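Local coordinates for tetracycline repressor protein class G (Acinetobacter baumannii, PDB 6RX9), which represses transcription of the tetracycline resistance gene by binding its operator DNA and loses operator affinity when it binds tetracycline, at residues E73-F78 against C121-C126. Numbering follows the deposited sequence.
Sequences EDWRVF and CAEGFC
F125 presents its CE1-CZ edge to one face of the W75 indole, over the six-membered ring. With centroids 5.0 Å apart and planes at 82°, the pair is a T-shaped (edge-to-face) stack, closest where F125 CE1 meets W75 CE3 at 3.6 Å. On the opposite face R76 CG lies over the indole centre, so the ring is sandwiched between an aliphatic methylene and an aromatic edge. CG of W75 lies between the backbone N and the carbonyl carbon, which puts the indole between R76 CG and F125.

The E123 carboxylate meets W75 at the indole edge and at the backbone N-H. The E123 chain bends at chi2 (-73°), bringing OE2 to W75 N at 2.9 Å; the N-H...O angle of 143° marks a bent hydrogen bond, accepted through the anti lone pair. The same oxygen lies 3.3 Å from W75 CD1 at the indole edge. Beside it, D74 N-caps helix 75-91 with two weak bonds, OD2 to R76 N and OD1 to V77 N, while D74 OD2 forms a salt bridge with R76 NH2 at 2.8 Å. Two carboxylates thus serve the first-turn amides, probably favoured by the helix dipole.

I196 and F199 of helix 185-202 also pack on W75. G124, at positive phi, is the C' residue of the Schellman motif that terminates helix 110-122, and the contact couples this C-terminal cap to the N-cap of helix 75-91 within the all-helical TetR C-terminal domain.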
ATOM      1  N   GLU A  73       5.869  17.063 -23.373  1.00 51.57           N
ATOM      2  CA  GLU A  73       5.058  15.955 -22.793  1.00 50.84           C
ATOM      3  C   GLU A  73       3.989  16.581 -21.886  1.00 49.73           C
ATOM      4  O   GLU A  73       4.331  17.491 -21.110  1.00 50.00           O
ATOM      5  CB  GLU A  73       5.956  14.935 -22.080  1.00 51.17           C
ATOM      6  CG  GLU A  73       5.863  14.945 -20.560  1.00 51.12           C
ATOM      7  CD  GLU A  73       6.615  13.824 -19.856  1.00 51.03           C
ATOM      8  OE1 GLU A  73       6.685  12.709 -20.411  1.00 52.34           O
ATOM      9  OE2 GLU A  73       7.130  14.068 -18.747  1.00 51.22           O
ATOM     10  N   ASP A  74       2.737  16.127 -22.004  1.00 48.93           N
ATOM     11  CA  ASP A  74       1.593  16.654 -21.212  1.00 48.56           C
ATOM     12  C   ASP A  74       1.566  15.941 -19.854  1.00 45.53           C
ATOM     13  O   ASP A  74       2.271  14.922 -19.701  1.00 44.16           O
ATOM     14  CB  ASP A  74       0.269  16.510 -21.969  1.00 50.33           C
ATOM     15  CG  ASP A  74      -0.334  15.120 -21.885  1.00 50.42           C
ATOM     16  OD1 ASP A  74       0.402  14.151 -22.145  1.00 52.05           O
ATOM     17  OD2 ASP A  74      -1.527  15.019 -21.533  1.00 50.77           O
ATOM     18  N   TRP A  75       0.780  16.471 -18.915  1.00 44.01           N
ATOM     19  CA  TRP A  75       0.695  16.003 -17.506  1.00 42.35           C
ATOM     20  C   TRP A  75       0.246  14.535 -17.442  1.00 41.00           C
ATOM     21  O   TRP A  75       0.668  13.842 -16.499  1.00 38.85           O
ATOM     22  CB  TRP A  75      -0.220  16.918 -16.681  1.00 42.29           C
ATOM     23  CG  TRP A  75      -1.662  16.920 -17.092  1.00 41.92           C
ATOM     24  CD1 TRP A  75      -2.261  17.731 -18.012  1.00 43.18           C
ATOM     25  CD2 TRP A  75      -2.702  16.081 -16.563  1.00 40.97           C
ATOM     26  NE1 TRP A  75      -3.598  17.447 -18.101  1.00 42.72           N
ATOM     27  CE2 TRP A  75      -3.897  16.439 -17.222  1.00 41.46           C
ATOM     28  CE3 TRP A  75      -2.738  15.063 -15.602  1.00 39.67           C
ATOM     29  CZ2 TRP A  75      -5.111  15.811 -16.947  1.00 41.03           C
ATOM     30  CZ3 TRP A  75      -3.937  14.443 -15.334  1.00 39.19           C
ATOM     31  CH2 TRP A  75      -5.105  14.813 -15.998  1.00 39.81           C
ATOM     32  N   ARG A  76      -0.568  14.077 -18.398  1.00 41.31           N
ATOM     33  CA  ARG A  76      -1.140  12.700 -18.405  1.00 41.12           C
ATOM     34  C   ARG A  76      -0.020  11.679 -18.636  1.00 40.07           C
ATOM     35  O   ARG A  76       0.030  10.676 -17.895  1.00 38.83           O
ATOM     36  CB  ARG A  76      -2.228  12.564 -19.473  1.00 42.94           C
ATOM     37  CG  ARG A  76      -3.422  13.484 -19.262  1.00 45.05           C
ATOM     38  CD  ARG A  76      -4.494  13.268 -20.315  1.00 47.35           C
ATOM     39  NE  ARG A  76      -5.272  14.475 -20.562  1.00 50.02           N
ATOM     40  CZ  ARG A  76      -5.117  15.309 -21.592  1.00 52.81           C
ATOM     41  NH1 ARG A  76      -5.900  16.371 -21.692  1.00 54.39           N
ATOM     42  NH2 ARG A  76      -4.197  15.092 -22.517  1.00 54.48           N
ATOM     43  N   VAL A  77       0.849  11.928 -19.617  1.00 40.15           N
ATOM     44  CA  VAL A  77       1.994  11.033 -19.960  1.00 40.10           C
ATOM     45  C   VAL A  77       2.998  11.053 -18.799  1.00 38.97           C
ATOM     46  O   VAL A  77       3.499   9.968 -18.449  1.00 37.94           O
ATOM     47  CB  VAL A  77       2.643  11.428 -21.300  1.00 41.91           C
ATOM     48  CG1 VAL A  77       3.937  10.669 -21.550  1.00 42.43           C
ATOM     49  CG2 VAL A  77       1.676  11.232 -22.460  1.00 42.80           C
ATOM     50  N   PHE A  78       3.256  12.228 -18.211  1.00 38.75           N
ATOM     51  CA  PHE A  78       4.193  12.408 -17.070  1.00 38.24           C
ATOM     52  C   PHE A  78       3.756  11.536 -15.885  1.00 36.43           C
ATOM     53  O   PHE A  78       4.600  10.784 -15.364  1.00 34.85           O
ATOM     54  CB  PHE A  78       4.282  13.871 -16.627  1.00 39.45           C
ATOM     55  CG  PHE A  78       5.037  14.051 -15.335  1.00 39.62           C
ATOM     56  CD1 PHE A  78       6.387  13.743 -15.262  1.00 40.18           C
ATOM     57  CD2 PHE A  78       4.397  14.492 -14.187  1.00 39.91           C
ATOM     58  CE1 PHE A  78       7.084  13.887 -14.073  1.00 40.19           C
ATOM     59  CE2 PHE A  78       5.094  14.630 -12.996  1.00 39.74           C
ATOM     60  CZ  PHE A  78       6.436  14.330 -12.942  1.00 40.04           C
ATOM     61  N   CYS A 121       0.729  22.608 -11.980  1.00 45.11           N
ATOM     62  CA  CYS A 121       0.072  23.939 -11.858  1.00 47.32           C
ATOM     63  C   CYS A 121      -0.001  24.608 -13.236  1.00 48.57           C
ATOM     64  O   CYS A 121      -1.075  25.148 -13.571  1.00 48.90           O
ATOM     65  CB  CYS A 121       0.787  24.832 -10.851  1.00 49.04           C
ATOM     66  SG  CYS A 121       0.509  24.319  -9.135  1.00 49.31           S
ATOM     67  N   ALA A 122       1.088  24.545 -14.010  1.00 48.94           N
ATOM     68  CA  ALA A 122       1.170  25.048 -15.403  1.00 50.34           C
ATOM     69  C   ALA A 122       0.163  24.301 -16.290  1.00 49.38           C
ATOM     70  O   ALA A 122      -0.331  24.909 -17.256  1.00 49.91           O
ATOM     71  CB  ALA A 122       2.580  24.908 -15.926  1.00 50.56           C
ATOM     72  N   GLU A 123      -0.134  23.038 -15.961  1.00 47.48           N
ATOM     73  CA  GLU A 123      -1.017  22.133 -16.752  1.00 47.01           C
ATOM     74  C   GLU A 123      -2.471  22.225 -16.263  1.00 47.31           C
ATOM     75  O   GLU A 123      -3.301  21.435 -16.759  1.00 47.25           O
ATOM     76  CB  GLU A 123      -0.489  20.697 -16.684  1.00 45.35           C
ATOM     77  CG  GLU A 123       0.734  20.454 -17.556  1.00 45.81           C
ATOM     78  CD  GLU A 123       0.440  20.395 -19.048  1.00 47.22           C
ATOM     79  OE1 GLU A 123       0.392  21.469 -19.679  1.00 48.24           O
ATOM     80  OE2 GLU A 123       0.248  19.278 -19.573  1.00 46.58           O
ATOM     81  N   GLY A 124      -2.775  23.140 -15.335  1.00 48.22           N
ATOM     82  CA  GLY A 124      -4.155  23.498 -14.949  1.00 48.84           C
ATOM     83  C   GLY A 124      -4.592  22.896 -13.622  1.00 48.22           C
ATOM     84  O   GLY A 124      -5.797  22.992 -13.317  1.00 48.60           O
ATOM     85  N   PHE A 125      -3.675  22.295 -12.853  1.00 47.59           N
ATOM     86  CA  PHE A 125      -3.919  21.860 -11.450  1.00 47.09           C
ATOM     87  C   PHE A 125      -3.780  23.070 -10.520  1.00 49.01           C
ATOM     88  O   PHE A 125      -2.955  23.953 -10.814  1.00 50.32           O
ATOM     89  CB  PHE A 125      -2.932  20.776 -11.008  1.00 45.79           C
ATOM     90  CG  PHE A 125      -3.192  19.394 -11.550  1.00 44.48           C
ATOM     91  CD1 PHE A 125      -2.845  19.061 -12.850  1.00 44.59           C
ATOM     92  CD2 PHE A 125      -3.762  18.415 -10.749  1.00 43.73           C
ATOM     93  CE1 PHE A 125      -3.077  17.786 -13.343  1.00 43.59           C
ATOM     94  CE2 PHE A 125      -3.991  17.139 -11.242  1.00 42.55           C
ATOM     95  CZ  PHE A 125      -3.646  16.826 -12.537  1.00 42.59           C
ATOM     96  N   CYS A 126      -4.555  23.107  -9.433  1.00 49.52           N
ATOM     97  CA  CYS A 126      -4.320  24.026  -8.286  1.00 51.26           C
ATOM     98  C   CYS A 126      -3.252  23.393  -7.394  1.00 49.90           C
ATOM     99  O   CYS A 126      -3.172  22.169  -7.314  1.00 47.82           O
ATOM    100  CB  CYS A 126      -5.608  24.319  -7.524  1.00 52.88           C
ATOM    101  SG  CYS A 126      -5.801  23.354  -6.003  1.00 53.40           S
TER